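Local coordinates for nuclear inclusion protein A (Tobacco vein mottling virus, PDB 3MMG) that probably acts as a 3C-type cysteine protease of peptidase family C4, cleaving peptide bonds, with a chymotrypsin-like two-barrel fold, at residues A43-F48 / G79-V84. The protein carries 3 engineered substitutions. Sequence-based numbering, arbitrary orientation.
Sequences ANQHLF and GRDIIV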
# COMPACT_ATOMS: atom_id res chain seq x y z
N ALA A 43 1.41 -1.18 -4.66
CA ALA A 43 1.24 0.22 -4.32
C ALA A 43 -0.23 0.62 -4.46
O ALA A 43 -1.05 -0.17 -4.91
CB ALA A 43 2.12 1.10 -5.22
N ASN A 44 -0.55 1.85 -4.07
CA ASN A 44 -1.88 2.41 -4.39
C ASN A 44 -1.99 2.70 -5.89
O ASN A 44 -1.03 3.17 -6.49
CB ASN A 44 -2.11 3.73 -3.66
CG ASN A 44 -2.07 3.59 -2.15
OD1 ASN A 44 -1.03 3.78 -1.55
ND2 ASN A 44 -3.20 3.20 -1.55
N GLN A 45 -3.16 2.45 -6.49
CA GLN A 45 -3.40 2.97 -7.87
C GLN A 45 -3.17 4.47 -7.99
O GLN A 45 -2.64 4.93 -9.02
CB GLN A 45 -4.81 2.65 -8.37
CG GLN A 45 -4.98 1.19 -8.73
CD GLN A 45 -6.34 0.89 -9.29
OE1 GLN A 45 -7.04 1.79 -9.71
NE2 GLN A 45 -6.72 -0.38 -9.30
N HIS A 46 -3.49 5.22 -6.95
CA HIS A 46 -3.39 6.68 -7.00
C HIS A 46 -1.96 7.23 -7.05
O HIS A 46 -1.77 8.43 -7.27
CB HIS A 46 -4.23 7.34 -5.92
CG HIS A 46 -3.60 7.42 -4.56
ND1 HIS A 46 -3.94 6.54 -3.55
CD2 HIS A 46 -2.75 8.32 -4.01
CE1 HIS A 46 -3.29 6.88 -2.45
NE2 HIS A 46 -2.57 7.96 -2.70
N LEU A 47 -0.98 6.36 -6.89
CA LEU A 47 0.41 6.70 -7.19
C LEU A 47 0.54 7.19 -8.64
O LEU A 47 1.39 8.02 -8.93
CB LEU A 47 1.33 5.49 -6.98
CG LEU A 47 2.80 5.61 -7.41
CD1 LEU A 47 3.51 6.67 -6.55
CD2 LEU A 47 3.41 4.25 -7.25
N PHE A 48 -0.32 6.70 -9.53
CA PHE A 48 -0.23 7.05 -10.95
C PHE A 48 -1.36 7.95 -11.44
O PHE A 48 -1.71 7.94 -12.63
CB PHE A 48 -0.12 5.79 -11.79
CG PHE A 48 1.04 4.93 -11.40
CD1 PHE A 48 0.84 3.71 -10.76
CD2 PHE A 48 2.34 5.35 -11.65
CE1 PHE A 48 1.93 2.92 -10.39
CE2 PHE A 48 3.43 4.58 -11.28
CZ PHE A 48 3.23 3.36 -10.65
N GLY A 79 -11.30 -2.20 -9.22
CA GLY A 79 -12.33 -1.85 -8.25
C GLY A 79 -11.79 -1.33 -6.92
O GLY A 79 -12.56 -0.85 -6.08
N ARG A 80 -10.48 -1.39 -6.72
CA ARG A 80 -9.91 -0.84 -5.48
C ARG A 80 -8.56 -0.18 -5.69
O ARG A 80 -7.95 -0.35 -6.75
CB ARG A 80 -9.84 -1.90 -4.39
CG ARG A 80 -8.75 -2.93 -4.62
CD ARG A 80 -8.84 -4.08 -3.61
NE ARG A 80 -10.00 -4.92 -3.93
CZ ARG A 80 -10.50 -5.88 -3.15
NH1 ARG A 80 -9.95 -6.15 -1.96
NH2 ARG A 80 -11.56 -6.58 -3.56
N ASP A 81 -8.11 0.58 -4.69
CA ASP A 81 -6.92 1.43 -4.82
C ASP A 81 -5.62 0.67 -4.58
O ASP A 81 -4.80 1.12 -3.78
CB ASP A 81 -7.04 2.63 -3.88
CG ASP A 81 -5.94 3.66 -4.10
OD1 ASP A 81 -5.41 3.74 -5.24
OD2 ASP A 81 -5.63 4.37 -3.13
N ILE A 82 -5.46 -0.48 -5.25
CA ILE A 82 -4.23 -1.28 -5.25
C ILE A 82 -3.78 -1.63 -6.68
O ILE A 82 -4.61 -1.96 -7.55
CB ILE A 82 -4.38 -2.59 -4.42
CG1 ILE A 82 -4.87 -2.26 -2.99
CG2 ILE A 82 -3.03 -3.37 -4.39
CD1 ILE A 82 -5.10 -3.49 -2.09
N ILE A 83 -2.48 -1.57 -6.91
CA ILE A 83 -1.89 -1.93 -8.19
C ILE A 83 -0.60 -2.71 -7.93
O ILE A 83 0.04 -2.50 -6.90
CB ILE A 83 -1.62 -0.69 -9.09
CG1 ILE A 83 -1.25 -1.14 -10.51
CG2 ILE A 83 -0.55 0.23 -8.49
CD1 ILE A 83 -1.70 -0.16 -11.55
N VAL A 84 -0.28 -3.64 -8.82
CA VAL A 84 0.96 -4.39 -8.74
C VAL A 84 1.80 -3.98 -9.94
O VAL A 84 1.30 -3.92 -11.06
CB VAL A 84 0.75 -5.93 -8.72
CG1 VAL A 84 2.06 -6.63 -8.48
CG2 VAL A 84 -0.26 -6.35 -7.59
O HOH W 1 -9.63 -0.31 -10.74
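Ala43 and Ile83 form an antiparallel hydrogen-bonded pair, Ala43 N reaching Ile83 O at 2.9 Å and Ile83 N reaching Ala43 O at 2.8 Å; after it the segment 43-48 winds into the 3-10 turn 45-47, while an inverse gamma turn centred on Asp81 leads into Ile83. That turn presents the Asp81 carboxylate, its CG anti to the backbone N (chi1 -172°), to His46 and Asn44. Both carboxylate oxygens grip His46 through their syn lone pairs: Asp81 OD1 accepts from His46 N at 3.0 Å, and Asp81 OD2 from His46 ND1 at 2.8 Å, fairly straight (159°) and with Asp81 OD2 in the ring plane, which orients the imidazole. Asn44 ND2 comes from above the carboxylate plane to Asp81 OD2, 3.1 Å away and clearly bent (137°), and also donates to His167 O; with Ser168 OG, a further partner of Asp81 OD2, it holds the carboxylate as a second shell. His46 NE2 hydrogen-bonds a polar side chain of the bound peptide, and an aromatic side chain of that peptide stacks on the ring. Gln45, extended beyond CG, runs past Ile83, and Gln45 NE2 donates to Ile82 O at 3.2 Å, from above the carbonyl plane; a water links Gln45 NE2 to Gly79 N. Ile83 CG2 packs at the edge of the Phe48 ring. A histidine just after one barrel strand, oriented by an aspartate from a neighbouring loop, is the His-Asp arrangement of chymotrypsin-like PA-clan proteases, consistent with two members of the catalytic triad.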